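Local atomic coordinates of uncharacterized protein (Legionella pneumophila subsp. pneumophila str. Philadelphia 1, PDB entry 4EZI), a protein that is of unknown function but adopts the alpha/beta-hydrolase fold and may act as a lipase on triacylglycerols. Residues Y48-P53 with D117-G122; I76-H81 with I176-M181; G82-F85 with D89-S92; G110-M115 with F146-L151; F225-Q230 with T249-L254. All blocks are in the same frame, centred on the assembly; numbering follows the deposited sequence.

Interaction 1: residues Y48-P53 with D117-G122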
# COMPACT_ATOMS: atom_id res chain seq x y z
N TYR A 48 11.72 -6.33 -11.96
CA TYR A 48 12.85 -6.33 -11.05
C TYR A 48 12.87 -7.60 -10.20
O TYR A 48 11.85 -8.26 -9.97
CB TYR A 48 12.81 -5.07 -10.17
CG TYR A 48 11.66 -5.04 -9.19
CD1 TYR A 48 10.39 -4.61 -9.59
CD2 TYR A 48 11.82 -5.47 -7.87
CE1 TYR A 48 9.34 -4.58 -8.70
CE2 TYR A 48 10.76 -5.46 -6.98
CZ TYR A 48 9.53 -4.98 -7.38
OH TYR A 48 8.46 -4.96 -6.51
N LYS A 49 14.06 -7.90 -9.70
CA LYS A 49 14.30 -9.07 -8.84
C LYS A 49 13.91 -8.80 -7.40
O LYS A 49 14.29 -7.79 -6.82
CB LYS A 49 15.78 -9.44 -8.84
CG LYS A 49 16.31 -9.83 -10.18
CD LYS A 49 17.80 -10.18 -10.08
CE LYS A 49 18.31 -10.68 -11.41
NZ LYS A 49 19.76 -11.02 -11.29
N THR A 50 13.21 -9.76 -6.82
CA THR A 50 12.87 -9.69 -5.41
C THR A 50 12.63 -11.10 -4.87
O THR A 50 12.72 -12.07 -5.61
CB THR A 50 11.69 -8.71 -5.20
OG1 THR A 50 11.56 -8.35 -3.83
CG2 THR A 50 10.37 -9.28 -5.74
N GLN A 51 12.34 -11.24 -3.59
CA GLN A 51 12.13 -12.57 -2.99
C GLN A 51 10.66 -12.91 -2.80
O GLN A 51 9.85 -12.08 -2.39
CB GLN A 51 12.84 -12.65 -1.64
CG GLN A 51 14.36 -12.56 -1.72
CD GLN A 51 14.95 -13.74 -2.47
OE1 GLN A 51 15.49 -13.59 -3.58
NE2 GLN A 51 14.85 -14.91 -1.88
N SER A 52 10.32 -14.16 -3.04
CA SER A 52 8.96 -14.64 -2.84
C SER A 52 8.72 -14.94 -1.36
O SER A 52 9.65 -14.95 -0.57
CB SER A 52 8.76 -15.92 -3.62
OG SER A 52 9.54 -16.97 -3.07
N PRO A 53 7.47 -15.25 -0.96
CA PRO A 53 7.20 -15.65 0.42
C PRO A 53 8.02 -16.86 0.87
O PRO A 53 8.32 -16.96 2.05
CB PRO A 53 5.69 -15.95 0.43
CG PRO A 53 5.14 -15.04 -0.63
CD PRO A 53 6.19 -15.09 -1.71
N ASP A 117 3.74 -2.93 -8.07
CA ASP A 117 2.49 -3.66 -8.23
C ASP A 117 2.16 -4.59 -7.07
O ASP A 117 1.00 -4.87 -6.81
CB ASP A 117 2.48 -4.49 -9.53
CG ASP A 117 2.46 -3.67 -10.79
OD1 ASP A 117 2.10 -2.47 -10.76
OD2 ASP A 117 2.77 -4.25 -11.85
N TYR A 118 3.21 -5.10 -6.43
CA TYR A 118 3.22 -6.17 -5.41
C TYR A 118 3.30 -7.55 -6.06
O TYR A 118 2.94 -7.76 -7.22
CB TYR A 118 2.03 -6.18 -4.46
CG TYR A 118 1.76 -4.94 -3.66
CD1 TYR A 118 2.75 -4.10 -3.22
CD2 TYR A 118 0.46 -4.66 -3.27
CE1 TYR A 118 2.46 -2.98 -2.45
CE2 TYR A 118 0.17 -3.57 -2.48
CZ TYR A 118 1.16 -2.71 -2.07
OH TYR A 118 0.87 -1.63 -1.26
N LEU A 119 3.77 -8.52 -5.29
CA LEU A 119 3.79 -9.91 -5.72
C LEU A 119 2.40 -10.43 -6.01
O LEU A 119 1.41 -10.04 -5.38
CB LEU A 119 4.45 -10.77 -4.65
CG LEU A 119 5.90 -10.44 -4.31
CD1 LEU A 119 6.42 -11.48 -3.32
CD2 LEU A 119 6.78 -10.35 -5.54
N GLY A 120 2.31 -11.34 -6.98
CA GLY A 120 1.06 -11.95 -7.37
C GLY A 120 0.18 -11.08 -8.25
O GLY A 120 -0.91 -11.51 -8.62
N LEU A 121 0.65 -9.89 -8.59
CA LEU A 121 -0.12 -8.94 -9.39
C LEU A 121 0.77 -8.45 -10.53
O LEU A 121 1.98 -8.70 -10.57
CB LEU A 121 -0.61 -7.78 -8.55
CG LEU A 121 -1.47 -8.16 -7.35
CD1 LEU A 121 -1.70 -6.95 -6.45
CD2 LEU A 121 -2.81 -8.79 -7.74
N GLY A 122 0.18 -7.73 -11.47
CA GLY A 122 0.94 -7.24 -12.63
C GLY A 122 1.54 -8.39 -13.41
O GLY A 122 0.87 -9.38 -13.71
O HOH W 1 5.86 -5.40 -7.39
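A type II beta turn from Y118 to L121, lying beyond the end of the sheet strand 112-116, presses its first corner residue, L119, against T50, Q51 and P53, where strand 41-51 runs out into a loop. G120 takes the second corner with positive phi. L119 directs its CB at the strand, and with CG anti to the carbonyl carbon (chi1 -61°) its fork divides the work between two methyls. CD2 meets the threonine methyl, with T50 CG2 3.8 Å from L119 CD2. The other branch runs toward the strand end: L119 CD1 sits 3.6 Å from the carbonyl oxygen Q51 O, 4.1 Å from S52 CA and 4.0 Å from P53 CD, at the nitrogen-bound corner of the proline ring. T50 can offer its methyl because OG1 is turned anti to the backbone N (chi1 -165°), where it bonds to D143 OD2 of helix 134-154. Apolar packing is completed around the leucine by T58 of the neighbouring strand and by P130.

A second, polar link lies at the other end of the contact. One water is 2.8 Å from the phenol oxygen Y48 OH and accepts a hydrogen bond of 2.8 Å from the backbone Y118 N. The direct contact is thus made by the leucine methyls against a threonine methyl, one proline methylene and the backbone of the strand end. The two segments share no direct hydrogen bond, and a water relays the polar link between them, giving the amide at the head of the turn an acceptor in a buried setting.

Interaction 2: residues I76-H81 with I176-M181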
# COMPACT_ATOMS: atom_id res chain seq x y z
N ILE A 76 12.21 11.50 -4.79
CA ILE A 76 11.47 10.27 -5.10
C ILE A 76 10.36 10.06 -4.09
O ILE A 76 10.60 10.18 -2.91
CB ILE A 76 12.40 9.03 -5.09
CG1 ILE A 76 13.47 9.17 -6.17
CG2 ILE A 76 11.64 7.73 -5.28
CD1 ILE A 76 14.51 8.05 -6.14
N ILE A 77 9.18 9.72 -4.59
CA ILE A 77 8.09 9.26 -3.73
C ILE A 77 7.76 7.82 -4.11
O ILE A 77 7.56 7.52 -5.30
CB ILE A 77 6.88 10.21 -3.78
CG1 ILE A 77 5.83 9.88 -2.69
CG2 ILE A 77 6.26 10.32 -5.16
CD1 ILE A 77 4.79 8.87 -3.07
N SER A 78 7.79 6.93 -3.12
CA SER A 78 7.39 5.54 -3.31
C SER A 78 5.98 5.44 -2.78
O SER A 78 5.76 5.64 -1.58
CB SER A 78 8.35 4.59 -2.57
OG SER A 78 8.05 3.23 -2.79
N TYR A 79 5.03 5.13 -3.65
CA TYR A 79 3.63 5.05 -3.32
C TYR A 79 3.15 3.59 -3.42
O TYR A 79 3.21 3.00 -4.50
CB TYR A 79 2.76 5.95 -4.23
CG TYR A 79 1.34 5.95 -3.75
CD1 TYR A 79 0.43 4.98 -4.20
CD2 TYR A 79 0.93 6.83 -2.78
CE1 TYR A 79 -0.86 4.96 -3.72
CE2 TYR A 79 -0.35 6.79 -2.24
CZ TYR A 79 -1.24 5.85 -2.71
OH TYR A 79 -2.51 5.81 -2.19
N GLN A 80 2.62 3.10 -2.31
CA GLN A 80 2.17 1.72 -2.15
C GLN A 80 0.65 1.68 -2.20
O GLN A 80 -0.05 2.21 -1.33
CB GLN A 80 2.68 1.20 -0.82
CG GLN A 80 4.16 0.89 -0.77
CD GLN A 80 5.06 2.08 -1.03
OE1 GLN A 80 5.75 2.11 -2.04
NE2 GLN A 80 5.07 3.06 -0.11
N HIS A 81 0.12 1.02 -3.22
CA HIS A 81 -1.32 1.00 -3.48
C HIS A 81 -2.12 0.17 -2.48
O HIS A 81 -1.59 -0.69 -1.78
CB HIS A 81 -1.60 0.54 -4.92
CG HIS A 81 -1.32 -0.90 -5.19
ND1 HIS A 81 -2.15 -1.91 -4.76
CD2 HIS A 81 -0.36 -1.50 -5.94
CE1 HIS A 81 -1.68 -3.08 -5.16
NE2 HIS A 81 -0.61 -2.86 -5.91
N ILE A 176 4.39 1.40 6.18
CA ILE A 176 4.96 1.26 7.52
C ILE A 176 6.01 0.14 7.57
O ILE A 176 7.10 0.33 8.13
CB ILE A 176 3.86 1.02 8.55
CG1 ILE A 176 3.08 2.31 8.84
CG2 ILE A 176 4.41 0.40 9.86
CD1 ILE A 176 3.90 3.32 9.75
N VAL A 177 5.71 -1.02 6.98
CA VAL A 177 6.67 -2.13 7.02
C VAL A 177 7.90 -1.87 6.14
O VAL A 177 9.03 -2.25 6.49
CB VAL A 177 6.01 -3.51 6.78
CG1 VAL A 177 4.96 -3.77 7.86
CG2 VAL A 177 5.43 -3.65 5.36
N MSE A 178 7.71 -1.16 5.02
CA MSE A 178 8.82 -0.71 4.19
C MSE A 178 9.73 0.23 5.00
O MSE A 178 10.95 0.10 4.97
CB MSE A 178 8.25 0.03 2.98
CG MSE A 178 9.31 0.61 2.07
SE MSE A 178 8.49 1.61 0.65
CE MSE A 178 10.11 1.86 -0.36
N PHE A 179 9.12 1.20 5.67
CA PHE A 179 9.86 2.16 6.52
C PHE A 179 10.69 1.44 7.59
O PHE A 179 11.89 1.70 7.76
CB PHE A 179 8.82 3.07 7.13
CG PHE A 179 9.35 4.22 7.98
CD1 PHE A 179 10.60 4.81 7.81
CD2 PHE A 179 8.50 4.74 8.93
CE1 PHE A 179 10.97 5.91 8.59
CE2 PHE A 179 8.85 5.85 9.68
CZ PHE A 179 10.09 6.42 9.51
N GLU A 180 10.06 0.48 8.29
CA GLU A 180 10.73 -0.28 9.31
C GLU A 180 11.93 -1.02 8.74
O GLU A 180 13.02 -1.02 9.35
CB GLU A 180 9.72 -1.25 9.96
CG GLU A 180 10.30 -2.09 11.06
CD GLU A 180 9.31 -3.03 11.66
OE1 GLU A 180 8.45 -3.54 10.90
OE2 GLU A 180 9.40 -3.29 12.88
N MSE A 181 11.74 -1.68 7.61
CA MSE A 181 12.79 -2.48 7.00
C MSE A 181 13.91 -1.62 6.44
O MSE A 181 15.08 -2.02 6.50
CB MSE A 181 12.22 -3.41 5.94
CG MSE A 181 13.22 -4.40 5.37
SE MSE A 181 12.46 -5.64 4.09
CE MSE A 181 11.53 -6.84 5.33
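The hydroxyl of S78 donates to the side-chain carbonyl of Q80, with S78 OG 2.7 Å from Q80 OE1, and this short bond prepares the surface on which M178 lies. A second bond returns along the same strand: Q80 NE2 gives a hydrogen to the backbone S78 O at 3.0 Å, a bent approach (N-H...O 137°) in which the donor stands well above the plane of the peptide carbonyl. The glutamine folds back over its own strand because its chain bends at chi2 (61°), and both ends of its amide are thereby engaged. NE2 has a further acceptor in T175 OG1, at the residue just ahead of the helical segment, so the rotation of the amide is held from strand and helix alike.

Strand 74-80 belongs to the central sheet of the alpha/beta-hydrolase fold, and helix 170-185 packs on one side of it, directly after a turn that has the sequence and shape of a nucleophile elbow. Q80 also touches that elbow, whose catalytic role is probable by family but unproven here.

Across the interface the selenomethionine M178 reaches out fully extended and lies nearly perpendicular to the Q80 side chain. Its selenium lies above the flat amide, almost equally far from its atoms: M178 SE is 3.8 Å from both Q80 CD and Q80 NE2 and 3.9 Å from Q80 OE1. The terminal methyl continues to the serine, M178 CE approaching S78 OG to 3.5 Å and S78 CB to 3.9 Å. L165 of strand 162-168 touches both S78 and M178.

Interaction 3: residues G82-F85 with D89-S92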
# COMPACT_ATOMS: atom_id res chain seq x y z
N GLY A 82 -3.43 0.40 -2.48
CA GLY A 82 -4.34 -0.32 -1.62
C GLY A 82 -4.75 -1.68 -2.17
O GLY A 82 -4.16 -2.20 -3.11
N THR A 83 -5.74 -2.29 -1.56
CA THR A 83 -6.11 -3.67 -1.91
C THR A 83 -6.56 -3.74 -3.35
O THR A 83 -7.46 -3.00 -3.77
CB THR A 83 -7.28 -4.14 -1.03
OG1 THR A 83 -6.91 -4.10 0.33
CG2 THR A 83 -7.73 -5.55 -1.41
N ARG A 84 -5.95 -4.66 -4.09
CA ARG A 84 -6.37 -4.97 -5.44
C ARG A 84 -6.58 -6.47 -5.53
O ARG A 84 -5.70 -7.25 -5.18
CB ARG A 84 -5.33 -4.51 -6.46
CG ARG A 84 -5.02 -3.02 -6.37
CD ARG A 84 -6.16 -2.11 -6.78
NE ARG A 84 -5.89 -0.70 -6.42
CZ ARG A 84 -5.04 0.11 -7.03
NH1 ARG A 84 -4.32 -0.26 -8.08
NH2 ARG A 84 -4.88 1.35 -6.56
N PHE A 85 -7.76 -6.83 -6.01
CA PHE A 85 -8.15 -8.22 -6.20
C PHE A 85 -7.93 -8.70 -7.64
O PHE A 85 -8.04 -9.91 -7.91
CB PHE A 85 -9.66 -8.39 -5.92
CG PHE A 85 -10.08 -8.06 -4.52
CD1 PHE A 85 -9.96 -8.98 -3.51
CD2 PHE A 85 -10.62 -6.83 -4.22
CE1 PHE A 85 -10.37 -8.64 -2.22
CE2 PHE A 85 -11.05 -6.51 -2.94
CZ PHE A 85 -10.92 -7.40 -1.95
N ASP A 89 -5.19 -4.61 -12.29
CA ASP A 89 -5.58 -3.29 -11.77
C ASP A 89 -4.50 -2.76 -10.84
O ASP A 89 -4.71 -2.62 -9.63
CB ASP A 89 -6.92 -3.39 -11.05
CG ASP A 89 -7.44 -2.03 -10.60
OD1 ASP A 89 -7.04 -1.00 -11.14
OD2 ASP A 89 -8.28 -2.03 -9.67
N VAL A 90 -3.32 -2.51 -11.40
CA VAL A 90 -2.14 -2.16 -10.64
C VAL A 90 -1.37 -1.08 -11.39
O VAL A 90 -1.56 -0.93 -12.61
CB VAL A 90 -1.23 -3.39 -10.33
CG1 VAL A 90 -1.94 -4.32 -9.32
CG2 VAL A 90 -0.80 -4.12 -11.61
N PRO A 91 -0.48 -0.35 -10.71
CA PRO A 91 0.13 0.83 -11.32
C PRO A 91 0.86 0.61 -12.65
O PRO A 91 0.86 1.50 -13.49
CB PRO A 91 1.05 1.36 -10.22
CG PRO A 91 0.32 0.98 -8.97
CD PRO A 91 -0.20 -0.41 -9.26
N SER A 92 1.50 -0.54 -12.86
CA SER A 92 2.23 -0.74 -14.10
C SER A 92 1.33 -0.70 -15.33
O SER A 92 1.85 -0.53 -16.44
CB SER A 92 2.98 -2.06 -14.09
OG SER A 92 2.12 -3.17 -14.05
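One hydrogen bond joins R84 to D89 within the loop between strand 74-80 and helix 99-108: R84 NH1 donates to the backbone D89 O at 2.9 Å and nearly straight (161°). The oxygen lies close to the plane of the guanidinium group, at its edge, whereas the donor stands above the plane of the carbonyl.

Van der Waals contact backs this bond. The arginine chain bends at chi2 (-68°) and curls round the same oxygen, with R84 CG 3.3 Å and R84 CD 3.2 Å from D89 O. A looser apolar contact follows, R84 CB lying 4.4 Å from V90 CG1.

Electrostatics add a weaker term. R84 NH1 and D89 OD1 are 4.2 Å apart, beyond a salt bridge, and no N-H points at that oxygen. The carboxylate is instead bound through OD1 by N95 ND2 and by a salt bridge to K97 NZ.

In alpha/beta hydrolases the loop after the equivalent strand commonly contributes to the oxyanion hole. Here the arginine closes part of that loop on itself through a main-chain acceptor, while the nearby carboxylate, already paired with K97, may add a modest electrostatic attraction.

Interaction 4: residues G110-M115 with F146-L151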
# COMPACT_ATOMS: atom_id res chain seq x y z
N GLY A 110 5.97 17.23 -8.56
CA GLY A 110 7.26 17.15 -9.24
C GLY A 110 8.21 16.06 -8.77
O GLY A 110 9.40 16.14 -9.02
N TYR A 111 7.67 15.01 -8.15
CA TYR A 111 8.48 13.91 -7.68
C TYR A 111 8.53 12.80 -8.72
O TYR A 111 7.56 12.55 -9.44
CB TYR A 111 7.93 13.34 -6.37
CG TYR A 111 7.75 14.34 -5.23
CD1 TYR A 111 8.61 15.42 -5.06
CD2 TYR A 111 6.73 14.19 -4.32
CE1 TYR A 111 8.45 16.31 -4.01
CE2 TYR A 111 6.56 15.06 -3.28
CZ TYR A 111 7.41 16.14 -3.12
OH TYR A 111 7.22 17.00 -2.06
N MSE A 112 9.67 12.11 -8.78
CA MSE A 112 9.75 10.84 -9.46
C MSE A 112 8.92 9.84 -8.68
O MSE A 112 9.21 9.59 -7.51
CB MSE A 112 11.19 10.39 -9.61
CG MSE A 112 11.28 9.01 -10.31
SE MSE A 112 13.10 8.50 -10.73
CE MSE A 112 13.28 7.00 -9.59
N THR A 113 7.85 9.33 -9.30
CA THR A 113 6.82 8.57 -8.62
C THR A 113 7.02 7.10 -8.94
O THR A 113 7.03 6.68 -10.11
CB THR A 113 5.43 9.13 -9.01
OG1 THR A 113 5.37 10.52 -8.67
CG2 THR A 113 4.31 8.39 -8.31
N VAL A 114 7.23 6.30 -7.89
CA VAL A 114 7.63 4.89 -7.98
C VAL A 114 6.52 4.09 -7.32
O VAL A 114 6.21 4.33 -6.17
CB VAL A 114 8.97 4.68 -7.27
CG1 VAL A 114 9.36 3.24 -7.23
CG2 VAL A 114 10.07 5.53 -7.95
N MSE A 115 5.93 3.14 -8.05
CA MSE A 115 4.72 2.46 -7.61
C MSE A 115 4.84 0.96 -7.86
O MSE A 115 4.67 0.50 -8.99
CB MSE A 115 3.50 3.02 -8.35
CG MSE A 115 3.38 4.52 -8.25
SE MSE A 115 1.79 5.20 -9.11
CE MSE A 115 0.51 4.59 -7.84
N PHE A 146 14.81 0.41 -5.32
CA PHE A 146 16.19 0.28 -5.79
C PHE A 146 16.24 0.13 -7.31
O PHE A 146 17.10 0.72 -7.98
CB PHE A 146 16.90 -0.89 -5.12
CG PHE A 146 17.12 -0.71 -3.64
CD1 PHE A 146 17.21 0.54 -3.07
CD2 PHE A 146 17.24 -1.81 -2.82
CE1 PHE A 146 17.42 0.68 -1.70
CE2 PHE A 146 17.46 -1.68 -1.47
CZ PHE A 146 17.55 -0.44 -0.91
N ALA A 147 15.35 -0.69 -7.85
CA ALA A 147 15.29 -0.87 -9.31
C ALA A 147 14.96 0.43 -10.03
O ALA A 147 15.52 0.70 -11.10
CB ALA A 147 14.27 -1.97 -9.66
N ALA A 148 14.08 1.24 -9.44
CA ALA A 148 13.74 2.51 -10.02
C ALA A 148 14.92 3.47 -10.03
O ALA A 148 15.14 4.22 -10.98
CB ALA A 148 12.56 3.13 -9.29
N LYS A 149 15.72 3.43 -8.97
CA LYS A 149 16.92 4.24 -8.92
C LYS A 149 17.93 3.78 -9.96
O LYS A 149 18.64 4.61 -10.55
CB LYS A 149 17.51 4.25 -7.52
CG LYS A 149 16.61 5.05 -6.54
CD LYS A 149 17.10 5.13 -5.13
CE LYS A 149 18.14 6.23 -4.99
NZ LYS A 149 18.54 6.42 -3.58
N GLU A 150 18.02 2.48 -10.17
CA GLU A 150 18.85 1.98 -11.28
C GLU A 150 18.40 2.52 -12.63
O GLU A 150 19.22 2.90 -13.48
CB GLU A 150 18.88 0.45 -11.33
CG GLU A 150 19.53 -0.22 -10.12
CD GLU A 150 19.36 -1.73 -10.09
OE1 GLU A 150 19.26 -2.34 -11.17
OE2 GLU A 150 19.33 -2.31 -8.98
N LEU A 151 17.09 2.53 -12.86
CA LEU A 151 16.55 3.11 -14.10
C LEU A 151 16.95 4.56 -14.25
O LEU A 151 17.44 4.98 -15.33
CB LEU A 151 15.03 2.94 -14.15
CG LEU A 151 14.36 3.55 -15.38
CD1 LEU A 151 14.79 2.84 -16.66
CD2 LEU A 151 12.83 3.56 -15.18
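Apolar packing dominates where M112 and V114 of strand 112-116 meet A148 of helix 134-154. Both branches of the valine touch one methyl: V114 CG2 lies 3.7 Å and V114 CG1 3.8 Å from A148 CB. With CG1 anti to the backbone N (chi1 175°), the isopropyl group straddles the small alanine. The selenomethionine M112 runs out extended and then bends at chi3 (114°), which brings its terminal methyl to the same residue, M112 CE being 3.9 Å from A148 CB. V64 and M66 of strand 57-67 continue this apolar layer, V64 touching both M112 and A148.

Contacts with the helix backbone are fewer. M112 CE rests 3.6 Å from the carbonyl oxygen A148 O, a van der Waals approach of a methyl to a peptide group.

Hydrogen bonds serve sheet and helix separately: main-chain bonds tie M112 and V114 to I77 in the adjacent strand 74-80, and the helix keeps its own i to i+4 bonds, such as E150 N to F146 O at 3.0 Å.

The strand and helix segments, 9.5 Å apart at the axes and inclined at 139°, form the first half of a beta-alpha-beta crossover that leads on to strand 162-168. The small A148 lets both V114 branches and the M112 methyl reach it, and dispersion between buried methyls probably supplies most of the attraction.

Interaction 5: residues F225-Q230 with T249-L254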
# COMPACT_ATOMS: atom_id res chain seq x y z
N PHE A 225 -7.38 -12.35 2.81
CA PHE A 225 -6.32 -12.48 3.76
C PHE A 225 -6.07 -13.93 4.16
O PHE A 225 -4.95 -14.42 4.11
CB PHE A 225 -6.59 -11.61 5.02
CG PHE A 225 -5.48 -11.70 6.02
CD1 PHE A 225 -4.29 -11.02 5.81
CD2 PHE A 225 -5.57 -12.52 7.13
CE1 PHE A 225 -3.23 -11.13 6.66
CE2 PHE A 225 -4.49 -12.63 8.00
CZ PHE A 225 -3.33 -11.93 7.76
N PHE A 226 -7.12 -14.61 4.59
CA PHE A 226 -6.93 -15.98 5.05
C PHE A 226 -6.68 -16.96 3.92
O PHE A 226 -5.93 -17.93 4.08
CB PHE A 226 -8.06 -16.42 6.00
CG PHE A 226 -8.00 -15.73 7.33
CD1 PHE A 226 -7.00 -16.04 8.23
CD2 PHE A 226 -8.91 -14.77 7.65
CE1 PHE A 226 -6.91 -15.39 9.46
CE2 PHE A 226 -8.84 -14.12 8.88
CZ PHE A 226 -7.84 -14.42 9.78
N TYR A 227 -7.27 -16.72 2.74
CA TYR A 227 -6.97 -17.57 1.59
C TYR A 227 -5.49 -17.46 1.22
O TYR A 227 -4.79 -18.47 1.02
CB TYR A 227 -7.88 -17.22 0.41
CG TYR A 227 -7.55 -17.98 -0.84
CD1 TYR A 227 -7.53 -19.36 -0.86
CD2 TYR A 227 -7.22 -17.33 -2.00
CE1 TYR A 227 -7.19 -20.07 -2.01
CE2 TYR A 227 -6.89 -18.02 -3.15
CZ TYR A 227 -6.86 -19.40 -3.15
OH TYR A 227 -6.52 -20.11 -4.29
N SER A 228 -4.98 -16.23 1.17
CA SER A 228 -3.60 -15.99 0.81
C SER A 228 -2.64 -16.49 1.89
O SER A 228 -1.60 -17.09 1.59
CB SER A 228 -3.41 -14.48 0.56
OG SER A 228 -2.06 -14.20 0.21
N LEU A 229 -2.97 -16.26 3.16
CA LEU A 229 -2.08 -16.71 4.22
C LEU A 229 -2.00 -18.23 4.28
O LEU A 229 -0.91 -18.79 4.43
CB LEU A 229 -2.47 -16.11 5.58
CG LEU A 229 -1.37 -16.15 6.64
CD1 LEU A 229 -0.19 -15.24 6.25
CD2 LEU A 229 -1.93 -15.73 7.98
N GLN A 230 -3.14 -18.91 4.19
CA GLN A 230 -3.11 -20.36 4.20
C GLN A 230 -2.38 -20.88 2.96
O GLN A 230 -1.63 -21.86 3.06
CB GLN A 230 -4.53 -20.92 4.28
CG GLN A 230 -4.62 -22.43 4.20
CD GLN A 230 -3.97 -23.16 5.37
OE1 GLN A 230 -3.65 -22.57 6.39
NE2 GLN A 230 -3.76 -24.47 5.21
N THR A 249 -14.57 -23.34 -1.66
CA THR A 249 -14.21 -23.49 -3.07
C THR A 249 -14.53 -22.24 -3.89
O THR A 249 -13.87 -22.00 -4.90
CB THR A 249 -14.83 -24.73 -3.69
OG1 THR A 249 -16.26 -24.65 -3.59
CG2 THR A 249 -14.32 -26.01 -3.07
N LEU A 250 -15.50 -21.43 -3.48
CA LEU A 250 -15.81 -20.20 -4.19
C LEU A 250 -14.71 -19.17 -4.05
O LEU A 250 -14.38 -18.48 -5.03
CB LEU A 250 -17.13 -19.64 -3.69
CG LEU A 250 -17.66 -18.40 -4.36
CD1 LEU A 250 -17.81 -18.60 -5.88
CD2 LEU A 250 -18.97 -17.99 -3.73
N ILE A 251 -14.17 -18.99 -2.85
CA ILE A 251 -13.17 -17.97 -2.63
C ILE A 251 -11.94 -18.14 -3.54
O ILE A 251 -11.49 -17.16 -4.14
CB ILE A 251 -12.83 -17.83 -1.13
CG1 ILE A 251 -14.03 -17.17 -0.42
CG2 ILE A 251 -11.52 -17.05 -0.90
CD1 ILE A 251 -14.01 -17.23 1.07
N PRO A 252 -11.40 -19.36 -3.66
CA PRO A 252 -10.28 -19.52 -4.61
C PRO A 252 -10.59 -19.07 -6.03
O PRO A 252 -9.73 -18.49 -6.69
CB PRO A 252 -9.96 -21.01 -4.54
CG PRO A 252 -10.37 -21.40 -3.15
CD PRO A 252 -11.59 -20.56 -2.82
N GLU A 253 -11.82 -19.30 -6.49
CA GLU A 253 -12.25 -18.83 -7.80
C GLU A 253 -12.30 -17.29 -7.86
O GLU A 253 -11.76 -16.64 -8.77
CB GLU A 253 -13.65 -19.32 -8.19
CG GLU A 253 -14.01 -20.81 -8.09
CD GLU A 253 -15.54 -21.01 -8.13
OE1 GLU A 253 -16.22 -20.26 -8.87
OE2 GLU A 253 -16.09 -21.88 -7.42
N LEU A 254 -12.95 -16.69 -6.87
CA LEU A 254 -13.09 -15.24 -6.83
C LEU A 254 -11.76 -14.53 -6.77
O LEU A 254 -11.65 -13.39 -7.24
CB LEU A 254 -13.93 -14.81 -5.64
CG LEU A 254 -15.39 -15.27 -5.65
CD1 LEU A 254 -16.05 -14.92 -4.31
CD2 LEU A 254 -16.18 -14.72 -6.84
O HOH W 2 -7.19 -18.89 -6.60
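With its CG anti to the backbone N (chi1 175°), Y227 stretches its ring away from helix 218-233 and lays it against P252 of helix 247-254. I251 has chi1 at -71°, which turns CG2 toward the root of the tyrosine, and the two side chains run past one another, pointing opposite ways: Y227 CB and I251 CG2 are 3.9 Å apart. The proline takes the phenol end. P252 CA lies over one face of the ring, 4.1 Å from the centroid of Y227 and 26° off its normal, a CH-pi contact. Its ring methylenes cover the distal atoms, P252 CG being 3.6 Å from Y227 CE1 and P252 CB 3.6 Å from Y227 OH.

A water finishes the contact on the polar side. It is 2.7 Å from Y227 OH and donates a bond of 2.6 Å to the carbonyl P252 O, so the same proline meets the phenol both through its hydrocarbon and, indirectly, through its main chain. The imide nitrogen of this proline has no hydrogen to give, and helix 247-254 is kinked there. F239 meets the tyrosine ring at an inclined angle and L128 also touches it, while F243 adds to the packing of I251.

Both helices lie in the long, mainly helical insertion between strands 193-197 and 310-314 of the central sheet. An insertion at this point of the chain is typical of the cap, or lid, of alpha/beta hydrolases, and the Y227 contact joins two helices within it.

Overall arrangement
Interactions 1, 2 and 4 all reach the central mixed sheet. Interactions 2 and 4 lie on the neighbouring strands 74-80 and 112-116, with centres about 12 Å apart and backbone bonds between I77 or Y79 and V114. Along the chain, interactions 3 and 4 are both nested within the loop closed by interaction 2, whereas interaction 1 alternates with interactions 2 and 4. Loop 117-122 meets H81 of interaction 2 through D117 and Y118, and S92 of interaction 3 through D117, so three contacts converge beyond the strand ends. Interaction 5 comes last, about 33 Å from interaction 4 between centres, within the helical insertion that probably forms the cap, while interactions 1, 2 and 4 belong to the sheet core.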